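Local coordinates for hypothetical protein (Archaeoglobus fulgidus, PDB 2H6L) that is of unknown function but binds zinc through a cluster of histidines and belongs to the PPC (plants and prokaryotes conserved) domain family, at residues G77-H89 with A124-W138. Numbering follows the deposited sequence.
With ZN (zinc ion), chain D.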
ATOM      1  N   GLY A  77      -5.945   3.983   0.728  1.00 18.82           N
ATOM      2  CA  GLY A  77      -6.946   4.931   0.291  1.00 19.63           C
ATOM      3  C   GLY A  77      -6.620   6.363   0.621  1.00 19.40           C
ATOM      4  O   GLY A  77      -5.493   6.695   0.983  1.00 18.89           O
ATOM      5  N   ASN A  78      -7.625   7.220   0.507  1.00 17.97           N
ATOM      6  CA  ASN A  78      -7.430   8.625   0.775  1.00 16.76           C
ATOM      7  C   ASN A  78      -8.645   9.263   1.433  1.00 14.92           C
ATOM      8  O   ASN A  78      -9.737   8.689   1.471  1.00 14.45           O
ATOM      9  CB  ASN A  78      -7.124   9.346  -0.537  1.00 17.05           C
ATOM     10  CG  ASN A  78      -8.224   9.172  -1.555  1.00 19.34           C
ATOM     11  OD1 ASN A  78      -9.361   9.599  -1.335  1.00 21.06           O
ATOM     12  ND2 ASN A  78      -7.900   8.533  -2.676  1.00 17.13           N
ATOM     13  N   VAL A  79      -8.425  10.462   1.952  1.00 15.05           N
ATOM     14  CA  VAL A  79      -9.464  11.249   2.600  1.00 17.01           C
ATOM     15  C   VAL A  79      -9.637  12.515   1.781  1.00 18.30           C
ATOM     16  O   VAL A  79      -8.656  13.105   1.322  1.00 18.95           O
ATOM     17  CB  VAL A  79      -9.058  11.668   4.024  1.00 16.88           C
ATOM     18  CG1 VAL A  79     -10.092  12.629   4.590  1.00 18.25           C
ATOM     19  CG2 VAL A  79      -8.911  10.443   4.908  1.00 13.23           C
ATOM     20  N   SER A  80     -10.885  12.922   1.591  1.00 20.43           N
ATOM     21  CA  SER A  80     -11.193  14.133   0.844  1.00 23.24           C
ATOM     22  C   SER A  80     -12.549  14.638   1.317  1.00 25.05           C
ATOM     23  O   SER A  80     -13.152  14.040   2.212  1.00 24.52           O
ATOM     24  CB  SER A  80     -11.203  13.855  -0.664  1.00 20.85           C
ATOM     25  OG  SER A  80     -11.948  12.696  -0.971  1.00 24.16           O
HETATM   26  N   MSE A  81     -13.026  15.731   0.731  1.00 27.46           N
HETATM   27  CA  MSE A  81     -14.306  16.296   1.138  1.00 29.65           C
HETATM   28  C   MSE A  81     -15.487  15.918   0.256  1.00 30.43           C
HETATM   29  O   MSE A  81     -15.453  16.085  -0.961  1.00 27.89           O
HETATM   30  CB  MSE A  81     -14.204  17.823   1.227  1.00 33.33           C
HETATM   31  CG  MSE A  81     -13.336  18.331   2.377  1.00 40.01           C
HETATM   32 SE   MSE A  81     -14.087  17.998   4.152  1.00 51.23          SE
HETATM   33  CE  MSE A  81     -15.199  19.579   4.282  1.00 44.62           C
ATOM     34  N   LYS A  82     -16.526  15.398   0.898  1.00 31.90           N
ATOM     35  CA  LYS A  82     -17.764  15.012   0.229  1.00 35.47           C
ATOM     36  C   LYS A  82     -18.897  15.417   1.169  1.00 36.98           C
ATOM     37  O   LYS A  82     -18.904  15.044   2.345  1.00 35.82           O
ATOM     38  CB  LYS A  82     -17.807  13.502  -0.023  1.00 34.94           C
ATOM     39  CG  LYS A  82     -19.052  13.048  -0.781  1.00 38.45           C
ATOM     40  CD  LYS A  82     -19.016  11.559  -1.117  1.00 40.83           C
ATOM     41  CE  LYS A  82     -20.253  11.129  -1.904  1.00 41.45           C
ATOM     42  NZ  LYS A  82     -20.243   9.675  -2.235  1.00 40.86           N
ATOM     43  N   ASP A  83     -19.850  16.187   0.658  1.00 39.20           N
ATOM     44  CA  ASP A  83     -20.963  16.639   1.484  1.00 41.24           C
ATOM     45  C   ASP A  83     -20.419  17.395   2.702  1.00 42.38           C
ATOM     46  O   ASP A  83     -20.882  17.206   3.829  1.00 42.41           O
ATOM     47  CB  ASP A  83     -21.815  15.447   1.942  1.00 42.91           C
ATOM     48  CG  ASP A  83     -22.394  14.655   0.775  1.00 45.18           C
ATOM     49  OD1 ASP A  83     -22.963  15.278  -0.148  1.00 46.72           O
ATOM     50  OD2 ASP A  83     -22.286  13.410   0.782  1.00 45.59           O
ATOM     51  N   SER A  84     -19.416  18.233   2.453  1.00 43.11           N
ATOM     52  CA  SER A  84     -18.775  19.070   3.472  1.00 43.01           C
ATOM     53  C   SER A  84     -18.235  18.371   4.719  1.00 41.86           C
ATOM     54  O   SER A  84     -18.269  18.936   5.812  1.00 41.66           O
ATOM     55  CB  SER A  84     -19.732  20.177   3.912  1.00 44.19           C
ATOM     56  OG  SER A  84     -20.787  19.638   4.685  1.00 45.77           O
ATOM     57  N   LYS A  85     -17.738  17.149   4.563  1.00 39.45           N
ATOM     58  CA  LYS A  85     -17.172  16.420   5.689  1.00 37.24           C
ATOM     59  C   LYS A  85     -16.150  15.409   5.192  1.00 34.51           C
ATOM     60  O   LYS A  85     -16.260  14.894   4.077  1.00 32.54           O
ATOM     61  CB  LYS A  85     -18.271  15.704   6.480  1.00 39.36           C
ATOM     62  CG  LYS A  85     -18.972  14.597   5.717  1.00 42.80           C
ATOM     63  CD  LYS A  85     -20.014  13.895   6.582  1.00 46.76           C
ATOM     64  CE  LYS A  85     -19.377  13.181   7.765  1.00 48.39           C
ATOM     65  NZ  LYS A  85     -20.386  12.452   8.587  1.00 50.51           N
ATOM     66  N   PRO A  86     -15.135  15.109   6.013  1.00 31.87           N
ATOM     67  CA  PRO A  86     -14.122  14.141   5.580  1.00 30.24           C
ATOM     68  C   PRO A  86     -14.730  12.815   5.117  1.00 28.68           C
ATOM     69  O   PRO A  86     -15.488  12.168   5.844  1.00 27.81           O
ATOM     70  CB  PRO A  86     -13.225  14.003   6.813  1.00 29.99           C
ATOM     71  CG  PRO A  86     -14.122  14.411   7.956  1.00 31.65           C
ATOM     72  CD  PRO A  86     -14.887  15.565   7.388  1.00 30.90           C
ATOM     73  N   PHE A  87     -14.393  12.425   3.893  1.00 25.68           N
ATOM     74  CA  PHE A  87     -14.911  11.196   3.308  1.00 23.99           C
ATOM     75  C   PHE A  87     -13.785  10.237   2.911  1.00 22.71           C
ATOM     76  O   PHE A  87     -12.843  10.628   2.223  1.00 20.28           O
ATOM     77  CB  PHE A  87     -15.750  11.538   2.083  1.00 23.39           C
ATOM     78  CG  PHE A  87     -16.269  10.338   1.357  1.00 25.57           C
ATOM     79  CD1 PHE A  87     -17.323   9.598   1.877  1.00 25.42           C
ATOM     80  CD2 PHE A  87     -15.696   9.939   0.155  1.00 23.50           C
ATOM     81  CE1 PHE A  87     -17.803   8.477   1.212  1.00 25.83           C
ATOM     82  CE2 PHE A  87     -16.165   8.820  -0.520  1.00 25.13           C
ATOM     83  CZ  PHE A  87     -17.224   8.085   0.009  1.00 25.30           C
ATOM     84  N   CYS A  88     -13.890   8.983   3.345  1.00 23.00           N
ATOM     85  CA  CYS A  88     -12.877   7.975   3.041  1.00 20.77           C
ATOM     86  C   CYS A  88     -13.198   7.155   1.794  1.00 19.71           C
ATOM     87  O   CYS A  88     -14.326   6.710   1.607  1.00 19.29           O
ATOM     88  CB  CYS A  88     -12.702   7.003   4.218  1.00 20.48           C
ATOM     89  SG  CYS A  88     -12.034   7.699   5.750  1.00 25.69           S
ATOM     90  N   HIS A  89     -12.188   6.969   0.945  1.00 17.97           N
ATOM     91  CA  HIS A  89     -12.303   6.154  -0.254  1.00 15.17           C
ATOM     92  C   HIS A  89     -11.227   5.100  -0.050  1.00 14.66           C
ATOM     93  O   HIS A  89     -10.040   5.392  -0.162  1.00 16.15           O
ATOM     94  CB  HIS A  89     -11.980   6.946  -1.516  1.00 15.24           C
ATOM     95  CG  HIS A  89     -12.125   6.143  -2.771  1.00 17.90           C
ATOM     96  ND1 HIS A  89     -11.772   6.624  -4.013  1.00 17.91           N
ATOM     97  CD2 HIS A  89     -12.594   4.888  -2.972  1.00 16.76           C
ATOM     98  CE1 HIS A  89     -12.016   5.701  -4.924  1.00 17.48           C
ATOM     99  NE2 HIS A  89     -12.517   4.637  -4.320  1.00 18.22           N
ATOM    100  N   ALA A 124      -8.265  20.784   0.270  1.00 23.15           N
ATOM    101  CA  ALA A 124      -8.807  19.438   0.167  1.00 23.80           C
ATOM    102  C   ALA A 124      -9.664  19.248  -1.079  1.00 23.32           C
ATOM    103  O   ALA A 124     -10.497  20.091  -1.411  1.00 21.71           O
ATOM    104  CB  ALA A 124      -9.636  19.110   1.412  1.00 22.73           C
ATOM    105  N   PRO A 125      -9.455  18.138  -1.799  1.00 24.99           N
ATOM    106  CA  PRO A 125     -10.267  17.916  -2.996  1.00 25.09           C
ATOM    107  C   PRO A 125     -11.701  17.575  -2.593  1.00 26.68           C
ATOM    108  O   PRO A 125     -11.932  16.899  -1.583  1.00 24.54           O
ATOM    109  CB  PRO A 125      -9.553  16.764  -3.696  1.00 24.33           C
ATOM    110  CG  PRO A 125      -8.909  16.021  -2.574  1.00 26.60           C
ATOM    111  CD  PRO A 125      -8.399  17.119  -1.675  1.00 24.42           C
ATOM    112  N   GLU A 126     -12.654  18.077  -3.373  1.00 25.79           N
ATOM    113  CA  GLU A 126     -14.062  17.840  -3.112  1.00 27.21           C
ATOM    114  C   GLU A 126     -14.608  16.886  -4.163  1.00 26.23           C
ATOM    115  O   GLU A 126     -14.260  16.982  -5.342  1.00 26.76           O
ATOM    116  CB  GLU A 126     -14.839  19.154  -3.166  1.00 31.09           C
ATOM    117  CG  GLU A 126     -14.336  20.232  -2.224  1.00 35.26           C
ATOM    118  CD  GLU A 126     -15.231  21.455  -2.226  1.00 38.79           C
ATOM    119  OE1 GLU A 126     -16.418  21.307  -1.866  1.00 41.78           O
ATOM    120  OE2 GLU A 126     -14.756  22.553  -2.590  1.00 37.92           O
ATOM    121  N   ARG A 127     -15.463  15.969  -3.735  1.00 24.68           N
ATOM    122  CA  ARG A 127     -16.050  15.003  -4.648  1.00 26.32           C
ATOM    123  C   ARG A 127     -17.383  15.490  -5.208  1.00 27.91           C
ATOM    124  O   ARG A 127     -18.302  15.828  -4.461  1.00 29.63           O
ATOM    125  CB  ARG A 127     -16.231  13.654  -3.941  1.00 25.31           C
ATOM    126  CG  ARG A 127     -14.918  12.919  -3.681  1.00 22.92           C
ATOM    127  CD  ARG A 127     -15.120  11.577  -2.990  1.00 22.57           C
ATOM    128  NE  ARG A 127     -13.839  10.940  -2.687  1.00 20.65           N
ATOM    129  CZ  ARG A 127     -13.042  10.393  -3.599  1.00 20.17           C
ATOM    130  NH1 ARG A 127     -13.394  10.393  -4.878  1.00 15.53           N
ATOM    131  NH2 ARG A 127     -11.883   9.857  -3.234  1.00 15.64           N
ATOM    132  N   ALA A 128     -17.471  15.541  -6.532  1.00 28.46           N
ATOM    133  CA  ALA A 128     -18.691  15.968  -7.212  1.00 28.12           C
ATOM    134  C   ALA A 128     -19.017  14.930  -8.280  1.00 28.38           C
ATOM    135  O   ALA A 128     -18.117  14.277  -8.818  1.00 26.88           O
ATOM    136  CB  ALA A 128     -18.494  17.345  -7.851  1.00 27.15           C
ATOM    137  N   PHE A 129     -20.300  14.769  -8.581  1.00 28.74           N
ATOM    138  CA  PHE A 129     -20.707  13.796  -9.580  1.00 28.70           C
ATOM    139  C   PHE A 129     -19.999  14.034 -10.913  1.00 28.74           C
ATOM    140  O   PHE A 129     -19.913  15.165 -11.399  1.00 27.69           O
ATOM    141  CB  PHE A 129     -22.215  13.855  -9.811  1.00 28.48           C
ATOM    142  CG  PHE A 129     -22.722  12.785 -10.742  1.00 28.64           C
ATOM    143  CD1 PHE A 129     -22.871  11.475 -10.303  1.00 29.82           C
ATOM    144  CD2 PHE A 129     -23.037  13.084 -12.061  1.00 30.24           C
ATOM    145  CE1 PHE A 129     -23.332  10.479 -11.163  1.00 29.80           C
ATOM    146  CE2 PHE A 129     -23.499  12.094 -12.927  1.00 29.76           C
ATOM    147  CZ  PHE A 129     -23.645  10.792 -12.477  1.00 28.70           C
ATOM    148  N   ASP A 130     -19.492  12.956 -11.495  1.00 28.72           N
ATOM    149  CA  ASP A 130     -18.820  13.026 -12.779  1.00 28.71           C
ATOM    150  C   ASP A 130     -19.648  12.207 -13.766  1.00 28.23           C
ATOM    151  O   ASP A 130     -19.875  11.018 -13.560  1.00 27.54           O
ATOM    152  CB  ASP A 130     -17.414  12.449 -12.674  1.00 28.71           C
ATOM    153  CG  ASP A 130     -16.725  12.381 -14.010  1.00 27.11           C
ATOM    154  OD1 ASP A 130     -16.375  13.448 -14.558  1.00 28.07           O
ATOM    155  OD2 ASP A 130     -16.548  11.255 -14.519  1.00 27.29           O
ATOM    156  N   GLU A 131     -20.101  12.857 -14.831  1.00 29.60           N
ATOM    157  CA  GLU A 131     -20.929  12.213 -15.852  1.00 30.24           C
ATOM    158  C   GLU A 131     -20.236  11.043 -16.557  1.00 28.27           C
ATOM    159  O   GLU A 131     -20.835   9.985 -16.775  1.00 28.81           O
ATOM    160  CB  GLU A 131     -21.358  13.263 -16.886  1.00 33.77           C
ATOM    161  CG  GLU A 131     -22.267  12.758 -18.005  1.00 39.96           C
ATOM    162  CD  GLU A 131     -23.697  12.508 -17.550  1.00 44.10           C
ATOM    163  OE1 GLU A 131     -24.290  13.409 -16.914  1.00 47.52           O
ATOM    164  OE2 GLU A 131     -24.234  11.416 -17.839  1.00 46.93           O
ATOM    165  N   GLN A 132     -18.971  11.238 -16.904  1.00 26.85           N
ATOM    166  CA  GLN A 132     -18.193  10.222 -17.609  1.00 23.33           C
ATOM    167  C   GLN A 132     -18.163   8.865 -16.919  1.00 22.06           C
ATOM    168  O   GLN A 132     -18.392   7.837 -17.557  1.00 23.08           O
ATOM    169  CB  GLN A 132     -16.760  10.720 -17.807  1.00 24.25           C
ATOM    170  CG  GLN A 132     -16.000  10.020 -18.921  1.00 24.18           C
ATOM    171  CD  GLN A 132     -14.700  10.723 -19.263  1.00 27.29           C
ATOM    172  OE1 GLN A 132     -14.249  10.684 -20.408  1.00 30.02           O
ATOM    173  NE2 GLN A 132     -14.085  11.367 -18.268  1.00 25.23           N
ATOM    174  N   THR A 133     -17.889   8.855 -15.620  1.00 20.67           N
ATOM    175  CA  THR A 133     -17.803   7.599 -14.878  1.00 19.88           C
ATOM    176  C   THR A 133     -19.028   7.243 -14.034  1.00 20.05           C
ATOM    177  O   THR A 133     -19.240   6.071 -13.715  1.00 17.41           O
ATOM    178  CB  THR A 133     -16.576   7.598 -13.946  1.00 19.32           C
ATOM    179  OG1 THR A 133     -16.699   8.665 -12.999  1.00 20.07           O
ATOM    180  CG2 THR A 133     -15.280   7.777 -14.758  1.00 17.71           C
ATOM    181  N   GLY A 134     -19.826   8.250 -13.679  1.00 21.99           N
ATOM    182  CA  GLY A 134     -21.008   8.023 -12.857  1.00 22.71           C
ATOM    183  C   GLY A 134     -20.570   7.942 -11.408  1.00 24.40           C
ATOM    184  O   GLY A 134     -21.327   7.566 -10.516  1.00 24.10           O
ATOM    185  N   LEU A 135     -19.315   8.314 -11.193  1.00 26.19           N
ATOM    186  CA  LEU A 135     -18.676   8.293  -9.888  1.00 26.74           C
ATOM    187  C   LEU A 135     -18.616   9.716  -9.337  1.00 26.75           C
ATOM    188  O   LEU A 135     -18.914  10.676 -10.047  1.00 26.65           O
ATOM    189  CB  LEU A 135     -17.255   7.755 -10.067  1.00 28.16           C
ATOM    190  CG  LEU A 135     -16.669   6.639  -9.207  1.00 31.95           C
ATOM    191  CD1 LEU A 135     -17.684   5.530  -8.973  1.00 30.40           C
ATOM    192  CD2 LEU A 135     -15.437   6.098  -9.930  1.00 31.88           C
ATOM    193  N   PHE A 136     -18.244   9.850  -8.071  1.00 26.54           N
ATOM    194  CA  PHE A 136     -18.100  11.168  -7.469  1.00 27.59           C
ATOM    195  C   PHE A 136     -16.604  11.441  -7.390  1.00 27.30           C
ATOM    196  O   PHE A 136     -15.942  11.035  -6.432  1.00 26.99           O
ATOM    197  CB  PHE A 136     -18.718  11.205  -6.071  1.00 28.51           C
ATOM    198  CG  PHE A 136     -20.214  11.324  -6.075  1.00 32.13           C
ATOM    199  CD1 PHE A 136     -21.017  10.198  -6.188  1.00 33.80           C
ATOM    200  CD2 PHE A 136     -20.820  12.571  -5.986  1.00 33.42           C
ATOM    201  CE1 PHE A 136     -22.407  10.309  -6.214  1.00 35.69           C
ATOM    202  CE2 PHE A 136     -22.206  12.698  -6.012  1.00 34.82           C
ATOM    203  CZ  PHE A 136     -23.002  11.562  -6.125  1.00 36.62           C
ATOM    204  N   LEU A 137     -16.079  12.126  -8.403  1.00 26.30           N
ATOM    205  CA  LEU A 137     -14.652  12.429  -8.486  1.00 26.67           C
ATOM    206  C   LEU A 137     -14.281  13.842  -8.054  1.00 26.64           C
ATOM    207  O   LEU A 137     -15.137  14.719  -7.956  1.00 27.70           O
ATOM    208  CB  LEU A 137     -14.161  12.168  -9.913  1.00 23.27           C
ATOM    209  CG  LEU A 137     -14.562  10.781 -10.434  1.00 22.84           C
ATOM    210  CD1 LEU A 137     -13.935  10.521 -11.806  1.00 22.65           C
ATOM    211  CD2 LEU A 137     -14.122   9.725  -9.440  1.00 20.42           C
ATOM    212  N   TRP A 138     -12.992  14.055  -7.802  1.00 28.25           N
ATOM    213  CA  TRP A 138     -12.496  15.353  -7.355  1.00 29.51           C
ATOM    214  C   TRP A 138     -12.650  16.467  -8.385  1.00 33.90           C
ATOM    215  O   TRP A 138     -12.325  16.299  -9.560  1.00 33.62           O
ATOM    216  CB  TRP A 138     -11.028  15.239  -6.936  1.00 25.77           C
ATOM    217  CG  TRP A 138     -10.812  14.315  -5.779  1.00 23.19           C
ATOM    218  CD1 TRP A 138     -11.649  14.124  -4.719  1.00 22.51           C
ATOM    219  CD2 TRP A 138      -9.657  13.499  -5.529  1.00 22.40           C
ATOM    220  NE1 TRP A 138     -11.091  13.244  -3.825  1.00 23.08           N
ATOM    221  CE2 TRP A 138      -9.867  12.842  -4.295  1.00 21.56           C
ATOM    222  CE3 TRP A 138      -8.465  13.259  -6.230  1.00 20.18           C
ATOM    223  CZ2 TRP A 138      -8.931  11.963  -3.736  1.00 20.64           C
ATOM    224  CZ3 TRP A 138      -7.528  12.381  -5.675  1.00 21.20           C
ATOM    225  CH2 TRP A 138      -7.772  11.744  -4.438  1.00 19.44           C
TER
HETATM  226 ZN    ZN D 401     -13.415   2.779  -5.088  1.00 26.53          ZN
HETATM  227  O   HOH W   1     -11.760  10.274  -0.089  1.00 14.10           O
HETATM  228  O   HOH W   2     -19.888  16.959  -1.924  1.00 28.36           O
HETATM  229  O   HOH W   3     -17.661  18.602  -0.037  1.00 34.66           O
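A single backbone bridge, M81 with E126, and the buried side chain of R127 join the C-terminal β-hairpin to one side of the hairpin of strands 70-82 and 85-96, close to its turn, a worked example of an arginine serving a metal site from the second shell. At the bridge M81 N donates to P125 O (2.8 Å) and R127 N to M81 O (2.8 Å). With CG anti to its carbonyl carbon and the chain extended as far as NE, R127 lays its guanidinium between N78, S80, F87 and H89. One face lies against W138 NE1; in its plane NH1 donates to F136 O (3.1 Å), while NH2 gives N78 OD1 a weak, bent bond (3.2 Å, 128°). W138 NE1 meanwhile donates, nearly within its ring plane, to S80 OG (3.0 Å, 163°), which also touches a water that accepts from R127 NH2. Nearer the turn K82, fully extended, lays CD over the F87 ring and brings NZ to the F136 face in an off-centre cation-pi contact. E114 of the second subunit forms a salt bridge with R127 NH1 and accepts from N78 ND2 and H89 ND1. A leucine in place of R127 would probably leave that carboxylate without its cationic mate and F136 O without its donor. H89 binds zinc through NE2 (2.2 Å) with H91 and H104, making E114 a second-shell carboxylate of a three-histidine zinc site at a subunit interface.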